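PDB 5GJO: Lysine/ornithine decarboxylase from Selenomonas ruminantium, which catalyses the pyridoxal 5'-phosphate-dependent decarboxylation of both L-lysine and L-ornithine, yielding cadaverine and putrescine with similar efficiency. Local coordinates for residues G289-F294 with S357-N362; T21-A26 with N267-V272; L42-V47 with T251-E256. The protein carries 2 engineered substitutions. All blocks are in the same frame, centred on the assembly; numbering follows the deposited sequence.

Interaction 1: G289-F294 with S357-N362. With NA (sodium ion), chain P.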
# COMPACT_ATOMS: atom_id res chain seq x y z
N GLY A 289 6.06 -0.39 9.67
CA GLY A 289 4.78 -1.14 9.92
C GLY A 289 4.06 -1.58 8.63
O GLY A 289 4.65 -1.68 7.51
N ILE A 290 2.77 -1.81 8.79
CA ILE A 290 1.93 -2.45 7.78
C ILE A 290 1.69 -1.57 6.56
O ILE A 290 1.35 -2.09 5.49
CB ILE A 290 0.63 -2.94 8.41
CG1 ILE A 290 0.05 -4.09 7.57
CG2 ILE A 290 -0.36 -1.78 8.52
CD1 ILE A 290 -1.02 -4.87 8.26
N TYR A 291 1.96 -0.26 6.68
CA TYR A 291 1.89 0.62 5.53
C TYR A 291 3.24 0.82 4.86
O TYR A 291 3.33 1.58 3.91
CB TYR A 291 1.33 1.98 5.89
CG TYR A 291 -0.15 1.96 6.18
CD1 TYR A 291 -1.05 2.05 5.14
CD2 TYR A 291 -0.65 1.90 7.50
CE1 TYR A 291 -2.41 2.05 5.38
CE2 TYR A 291 -2.05 1.89 7.72
CZ TYR A 291 -2.88 1.99 6.66
OH TYR A 291 -4.28 2.04 6.82
N GLY A 292 4.26 0.12 5.37
CA GLY A 292 5.57 0.08 4.73
C GLY A 292 5.92 -1.32 4.32
O GLY A 292 5.15 -1.95 3.62
N CYS A 293 7.14 -1.78 4.68
CA CYS A 293 7.63 -3.08 4.30
C CYS A 293 6.76 -4.25 4.78
O CYS A 293 6.68 -5.25 4.08
CB CYS A 293 9.07 -3.32 4.73
SG CYS A 293 10.09 -2.17 3.77
N PHE A 294 6.01 -4.08 5.84
CA PHE A 294 5.13 -5.14 6.31
C PHE A 294 3.80 -5.15 5.60
O PHE A 294 2.91 -5.92 5.97
CB PHE A 294 4.88 -5.05 7.82
CG PHE A 294 6.09 -5.27 8.68
CD1 PHE A 294 6.43 -6.55 9.05
CD2 PHE A 294 6.78 -4.19 9.23
CE1 PHE A 294 7.51 -6.76 9.91
CE2 PHE A 294 7.86 -4.41 10.12
CZ PHE A 294 8.20 -5.69 10.41
N SER A 357 5.27 -2.55 -2.14
CA SER A 357 3.91 -2.13 -1.76
C SER A 357 3.91 -1.20 -0.55
O SER A 357 2.88 -0.95 0.07
CB SER A 357 2.94 -3.30 -1.62
OG SER A 357 3.57 -4.27 -0.76
N ALA A 358 5.06 -0.64 -0.21
CA ALA A 358 5.13 0.40 0.84
C ALA A 358 4.48 1.71 0.34
O ALA A 358 4.45 1.98 -0.83
CB ALA A 358 6.57 0.72 1.21
N THR A 359 4.09 2.51 1.28
CA THR A 359 3.36 3.78 1.04
C THR A 359 3.93 4.89 1.92
O THR A 359 4.69 4.67 2.92
CB THR A 359 1.86 3.68 1.41
OG1 THR A 359 1.73 3.69 2.84
CG2 THR A 359 1.30 2.49 0.87
N ARG A 360 3.46 6.09 1.64
CA ARG A 360 3.74 7.23 2.48
C ARG A 360 2.55 7.60 3.37
O ARG A 360 2.39 8.76 3.73
CB ARG A 360 4.27 8.43 1.67
CG ARG A 360 5.63 8.15 1.04
CD ARG A 360 6.52 9.36 0.90
NE ARG A 360 6.57 10.17 2.10
CZ ARG A 360 6.87 11.45 2.13
NH1 ARG A 360 7.18 12.09 1.00
NH2 ARG A 360 6.86 12.11 3.27
N PHE A 361 1.71 6.61 3.68
CA PHE A 361 0.62 6.81 4.63
C PHE A 361 1.08 7.50 5.87
O PHE A 361 2.19 7.26 6.34
CB PHE A 361 0.00 5.45 4.99
CG PHE A 361 -1.35 5.52 5.62
CD1 PHE A 361 -2.44 5.72 4.86
CD2 PHE A 361 -1.51 5.29 6.97
CE1 PHE A 361 -3.75 5.71 5.46
CE2 PHE A 361 -2.75 5.30 7.58
CZ PHE A 361 -3.87 5.54 6.83
N ASN A 362 0.29 8.47 6.37
CA ASN A 362 0.68 9.28 7.53
C ASN A 362 1.96 10.14 7.35
O ASN A 362 2.45 10.71 8.33
CB ASN A 362 0.94 8.43 8.79
CG ASN A 362 -0.32 7.95 9.56
OD1 ASN A 362 -0.16 7.52 10.70
ND2 ASN A 362 -1.50 7.99 8.99
NA NA P . 0.53 -0.60 1.48
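The rings of Tyr291 and Phe361 lie face to face, their planes 7° apart and their centroids separated by 3.7 Å. The overlap is slightly displaced: Phe361 CD2 sits over the centre of the tyrosine ring, whereas Tyr291 CZ comes down nearer the rim of the phenylalanine ring, 3.4 Å from CE2 of Phe361. The tyrosine also stacks with Tyr299 of the second subunit, and Phe361 packs against Val356 of that subunit, which makes the pair part of the dimer interface. Within the 289-294 segment itself, the ring of Phe294 has the carbonyl oxygen of Gly289 at its edge, in plane.

Phe361 reaches its stack with CG anti to the backbone N (chi1 -163°), and its CB lies 3.6 Å from Tyr291 CD1. Beside the rings, Thr359 grips the carbonyl oxygen of Tyr291 twice. Its hydroxyl OG1 donates to Tyr291 O at 2.9 Å, in the carbonyl plane and on a lone pair, while its backbone N reaches the same Tyr291 O at 2.9 Å, tilted from that plane. The same OG1 accepts from Phe361 N at 3.0 Å, an ST turn that ties the threonine to the stacking residue. At the other end of the contact, Ala358 CB rests 3.7 Å from Gly292 CA, and Ser357 O binds a sodium ion at 2.8 Å together with Tyr299 OH of the second subunit.

The threonine hydroxyl thus gives its proton to Tyr291 O across the contact and accepts from Phe361 N in its own loop; the two bonds together leave it little freedom to turn. With Tyr291 OH bonded to Asp325 and Asn362 OD1 receiving Cys324 N, this arrangement probably helps to hold the loop of Cys324, by similarity the proton donor shared with the dimeric partner.

Interaction 2: T21-A26 with N267-V272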
# COMPACT_ATOMS: atom_id res chain seq x y z
N THR A 21 16.94 4.26 11.28
CA THR A 21 15.92 3.28 11.04
C THR A 21 14.62 3.93 10.63
O THR A 21 14.36 5.06 11.08
CB THR A 21 15.69 2.39 12.26
OG1 THR A 21 15.39 3.17 13.41
CG2 THR A 21 16.89 1.54 12.51
N PRO A 22 13.74 3.23 9.94
CA PRO A 22 13.94 1.89 9.41
C PRO A 22 14.71 1.94 8.09
O PRO A 22 14.62 2.91 7.27
CB PRO A 22 12.50 1.45 9.14
CG PRO A 22 11.81 2.75 8.78
CD PRO A 22 12.41 3.75 9.64
N PHE A 23 15.41 0.87 7.79
CA PHE A 23 15.99 0.67 6.48
C PHE A 23 16.10 -0.77 6.14
O PHE A 23 16.23 -1.62 7.07
CB PHE A 23 17.37 1.35 6.42
CG PHE A 23 18.37 0.86 7.45
CD1 PHE A 23 19.24 -0.18 7.19
CD2 PHE A 23 18.44 1.49 8.67
CE1 PHE A 23 20.14 -0.60 8.18
CE2 PHE A 23 19.35 1.09 9.63
CZ PHE A 23 20.14 0.02 9.37
N LEU A 24 16.11 -1.05 4.85
CA LEU A 24 16.41 -2.37 4.33
C LEU A 24 17.86 -2.49 4.00
O LEU A 24 18.48 -1.51 3.56
CB LEU A 24 15.59 -2.68 3.10
CG LEU A 24 14.06 -2.72 3.33
CD1 LEU A 24 13.33 -2.47 2.06
CD2 LEU A 24 13.59 -4.05 3.88
N VAL A 25 18.41 -3.68 4.10
CA VAL A 25 19.79 -3.94 3.70
C VAL A 25 19.77 -5.12 2.71
O VAL A 25 19.25 -6.24 3.05
CB VAL A 25 20.69 -4.30 4.90
CG1 VAL A 25 22.09 -4.62 4.45
CG2 VAL A 25 20.65 -3.22 5.99
N ALA A 26 20.20 -4.89 1.49
CA ALA A 26 20.26 -5.85 0.41
C ALA A 26 21.65 -6.34 0.12
O ALA A 26 22.59 -5.50 -0.10
CB ALA A 26 19.71 -5.25 -0.86
N ASN A 267 17.23 -7.79 4.42
CA ASN A 267 16.79 -7.76 5.81
C ASN A 267 16.25 -6.35 6.09
O ASN A 267 16.70 -5.42 5.50
CB ASN A 267 17.92 -8.01 6.81
CG ASN A 267 18.46 -9.43 6.82
OD1 ASN A 267 19.35 -9.74 7.59
ND2 ASN A 267 17.94 -10.28 5.96
N LEU A 268 15.28 -6.25 6.98
CA LEU A 268 14.82 -4.99 7.53
C LEU A 268 15.36 -4.76 8.90
O LEU A 268 15.29 -5.68 9.80
CB LEU A 268 13.30 -4.95 7.64
CG LEU A 268 12.69 -3.75 8.31
CD1 LEU A 268 12.79 -2.50 7.44
CD2 LEU A 268 11.21 -4.11 8.52
N VAL A 269 15.85 -3.55 9.14
CA VAL A 269 16.27 -3.11 10.49
C VAL A 269 15.34 -1.98 10.94
O VAL A 269 15.20 -0.95 10.25
CB VAL A 269 17.71 -2.59 10.53
CG1 VAL A 269 18.11 -2.27 11.96
CG2 VAL A 269 18.69 -3.66 9.96
N THR A 270 14.70 -2.21 12.06
CA THR A 270 13.70 -1.29 12.60
C THR A 270 13.92 -1.10 14.07
O THR A 270 14.31 -2.06 14.78
CB THR A 270 12.30 -1.69 12.16
OG1 THR A 270 11.33 -0.82 12.75
CG2 THR A 270 11.96 -3.09 12.59
N SER A 271 13.65 0.10 14.58
CA SER A 271 13.80 0.38 16.02
C SER A 271 12.47 0.33 16.76
O SER A 271 11.42 0.73 16.22
CB SER A 271 14.38 1.78 16.26
OG SER A 271 15.68 1.85 15.73
N VAL A 272 12.58 -0.08 18.02
CA VAL A 272 11.52 0.12 19.03
C VAL A 272 11.48 1.62 19.39
O VAL A 272 12.44 2.21 19.88
CB VAL A 272 11.74 -0.74 20.32
CG1 VAL A 272 10.62 -0.49 21.38
CG2 VAL A 272 11.83 -2.19 19.90
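Thr21 meets Ser271 where strand 23-26 begins to pair, antiparallel, with strand 266-276 in the mixed beta-sheet that accompanies the PLP-binding barrel in this decarboxylase family. Ser271 OG donates to Thr21 OG1 at 2.7 Å; Lys344 NZ is hydrogen-bonded to the same serine oxygen, and Asp287 to the threonine one. A valine in place of Thr21 would probably leave the Ser271 hydroxyl without this acceptor and take from Asp287 its hydrogen bond to the threonine.

Pro22 follows after a cis peptide bond and brings its CA to 3.2 Å from Val269 O in a CA-H...O contact. Phe23 forms a hydrogen-bonded pair with Val269: Phe23 N reaches Val269 O at 3.1 Å, and Val269 N returns to Phe23 O at 2.9 Å in a nearly straight bond (174°). With CG between the backbone N and the carbonyl carbon (chi1 58°), the phenylalanine side chain runs beside that of Val269 and turns a ring face to it: Val269 CB lies over that face, offset toward the rim, 4.0 Å from the centroid, as a CH-pi contact.

Leu24 faces the other side of the sheet in a non-hydrogen-bonded pair with Leu268, its CD2 against Leu268 CB at 3.9 Å; its backbone bonds instead to Pro368 and Ile370, joining strand 369-371. Val25 closes the pairing with Asn267, Val25 N to Asn267 O at 2.8 Å and Asn267 N to Val25 O at 2.9 Å. Val25 also sends a methyl back toward Phe23: CG2 lies at the edge of the phenylalanine ring, in its plane.

Interaction 3: L42-V47 with T251-E256. With PLP (pyridoxal-5'-phosphate), chain H.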
# COMPACT_ATOMS: atom_id res chain seq x y z
N LEU A 42 18.42 -25.24 -12.92
CA LEU A 42 17.42 -25.09 -13.94
C LEU A 42 18.09 -24.48 -15.17
O LEU A 42 17.69 -23.44 -15.63
CB LEU A 42 16.27 -24.22 -13.39
CG LEU A 42 15.00 -24.03 -14.21
CD1 LEU A 42 14.38 -25.32 -14.69
CD2 LEU A 42 13.99 -23.21 -13.42
N PRO A 43 19.10 -25.17 -15.70
CA PRO A 43 19.82 -24.59 -16.83
C PRO A 43 19.00 -24.34 -18.09
O PRO A 43 19.25 -23.37 -18.79
CB PRO A 43 20.98 -25.58 -17.03
CG PRO A 43 20.51 -26.86 -16.47
CD PRO A 43 19.72 -26.40 -15.22
N ARG A 44 18.01 -25.16 -18.34
CA ARG A 44 17.20 -25.02 -19.55
C ARG A 44 16.39 -23.72 -19.64
O ARG A 44 16.02 -23.30 -20.72
CB ARG A 44 16.31 -26.25 -19.76
CG ARG A 44 17.05 -27.50 -20.22
CD ARG A 44 17.79 -27.31 -21.54
NE ARG A 44 16.97 -26.65 -22.53
CZ ARG A 44 15.95 -27.23 -23.17
NH1 ARG A 44 15.24 -26.53 -24.03
NH2 ARG A 44 15.65 -28.49 -22.95
N ALA A 45 16.05 -23.12 -18.51
CA ALA A 45 15.15 -21.95 -18.52
C ALA A 45 15.93 -20.72 -18.32
O ALA A 45 16.33 -20.41 -17.17
CB ALA A 45 14.07 -22.08 -17.46
N GLY A 46 16.07 -19.94 -19.41
CA GLY A 46 16.67 -18.63 -19.37
C GLY A 46 15.84 -17.66 -18.52
O GLY A 46 14.65 -17.75 -18.50
N VAL A 47 16.52 -16.81 -17.77
CA VAL A 47 15.85 -15.95 -16.77
C VAL A 47 15.41 -14.58 -17.30
O VAL A 47 16.21 -13.76 -17.80
CB VAL A 47 16.77 -15.76 -15.57
CG1 VAL A 47 16.12 -14.87 -14.52
CG2 VAL A 47 17.13 -17.07 -14.97
N THR A 251 13.24 -26.53 -27.92
CA THR A 251 12.51 -25.28 -27.77
C THR A 251 13.36 -24.34 -26.85
O THR A 251 14.05 -24.86 -26.04
CB THR A 251 11.17 -25.64 -27.15
OG1 THR A 251 10.37 -26.36 -28.12
CG2 THR A 251 10.40 -24.43 -26.75
N ALA A 252 13.32 -23.05 -27.10
CA ALA A 252 13.90 -21.98 -26.24
C ALA A 252 12.96 -21.79 -25.07
O ALA A 252 11.83 -21.36 -25.25
CB ALA A 252 14.11 -20.66 -26.95
N VAL A 253 13.42 -22.20 -23.90
CA VAL A 253 12.61 -22.14 -22.67
C VAL A 253 13.11 -21.09 -21.71
O VAL A 253 14.32 -20.82 -21.61
CB VAL A 253 12.53 -23.53 -21.97
CG1 VAL A 253 11.57 -23.49 -20.79
CG2 VAL A 253 12.13 -24.62 -22.99
N TRP A 254 12.15 -20.47 -21.03
CA TRP A 254 12.41 -19.32 -20.22
C TRP A 254 11.59 -19.34 -18.94
O TRP A 254 10.59 -20.07 -18.80
CB TRP A 254 12.02 -18.02 -20.94
CG TRP A 254 12.58 -17.95 -22.27
CD1 TRP A 254 12.00 -18.41 -23.44
CD2 TRP A 254 13.90 -17.48 -22.62
NE1 TRP A 254 12.90 -18.21 -24.51
CE2 TRP A 254 14.06 -17.67 -24.03
CE3 TRP A 254 14.96 -16.95 -21.89
CZ2 TRP A 254 15.20 -17.29 -24.69
CZ3 TRP A 254 16.15 -16.55 -22.59
CH2 TRP A 254 16.24 -16.72 -23.96
N THR A 255 12.08 -18.59 -17.95
CA THR A 255 11.37 -18.49 -16.67
C THR A 255 11.34 -17.05 -16.22
O THR A 255 12.21 -16.28 -16.56
CB THR A 255 12.02 -19.47 -15.62
OG1 THR A 255 11.27 -19.40 -14.37
CG2 THR A 255 13.52 -19.14 -15.41
N GLU A 256 10.38 -16.71 -15.39
CA GLU A 256 10.11 -15.38 -14.91
C GLU A 256 10.10 -15.35 -13.37
O GLU A 256 9.11 -14.92 -12.76
CB GLU A 256 8.77 -14.79 -15.47
CG GLU A 256 8.74 -14.68 -16.98
CD GLU A 256 7.46 -14.07 -17.55
OE1 GLU A 256 6.71 -13.50 -16.74
OE2 GLU A 256 7.24 -14.15 -18.83
N1 PLP H . 6.06 -13.12 -14.05
C2 PLP H . 4.75 -12.76 -14.08
C2A PLP H . 4.07 -12.54 -15.40
C3 PLP H . 4.00 -12.57 -12.81
O3 PLP H . 2.69 -12.21 -12.82
C4 PLP H . 4.73 -12.80 -11.54
C4A PLP H . 4.06 -12.64 -10.23
O4A PLP H . 3.08 -11.93 -10.13
C5 PLP H . 6.16 -13.19 -11.65
C6 PLP H . 6.74 -13.33 -12.91
C5A PLP H . 6.97 -13.44 -10.40
O4P PLP H . 6.29 -14.38 -9.57
P PLP H . 7.02 -15.01 -8.28
O1P PLP H . 8.18 -15.77 -8.86
O2P PLP H . 5.95 -15.88 -7.65
O3P PLP H . 7.41 -13.81 -7.46
O HOH W 1 15.99 -23.63 -23.36
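Gly46 and Trp254 lie close together in adjacent parallel strands, the indole CE3 only 3.5 Å from Gly46 CA. Having no CB, the glycine lets the six-membered part of the indole come this near its backbone. Two backbone bonds frame the pair: Gly46 N donates to Val253 O at 2.9 Å, and Thr255 N to Gly46 O at 2.8 Å. On the face opposite the indole Val47 lies side by side with Thr255, whose CG2 is also met by Ala45 CB at 3.6 Å.

Farther back, a water links the segments, donating to Arg44 O at 2.7 Å and accepting from Val253 N at 3.0 Å and from Arg44 NH1. Bends at chi2 (-59°) and chi3 (-46°) fold the arginine chain, whose guanidinium has Thr251 O at its edge and forms a salt bridge with Asp245. At the other end of the strand Glu256 extends into the cofactor pocket, its OE1 2.8 Å from N1 of pyridoxal phosphate, the carboxylate-to-pyridine pairing known from fold-type III decarboxylases.

Strands 45-50 and 252-255 are the first and last of the TIM barrel, so this contact closes the cylinder. Trp254 bonds through NE1 to Asp214 and makes a cation-pi contact with Arg113, from a strand that does not adjoin its own, consistent with a place inside the barrel. Outside, Met38 of helix 28-41 covers Val47 and Thr255, Ile244 of helix 233-247 covers Arg44 and Val253, and strands 69-72 and 214-216 continue the sheet on either side.

In the fold
Interactions 1 and 2 are neighbours in the part of the chain away from the barrel, their centres 13 Å apart. They touch directly: Cys293 SG packs on Leu24 CD1 at 3.7 Å, and Phe294 CE2 on Leu268 CD2 at 3.7 Å. Interaction 3 lies on the other side of the chain's centre, about 34 Å from each between centres. Both regions nevertheless lie near active-site groups. Glu256 of interaction 3 lines the chain's own cofactor pocket, whereas interaction 1 has Phe361 about 6 Å from Cys324, the probable proton donor, between side chains, and its Asn362 packs on Lys52 of the second subunit. Interaction 2 touches neither cofactor nor catalytic residue and packs behind interaction 1.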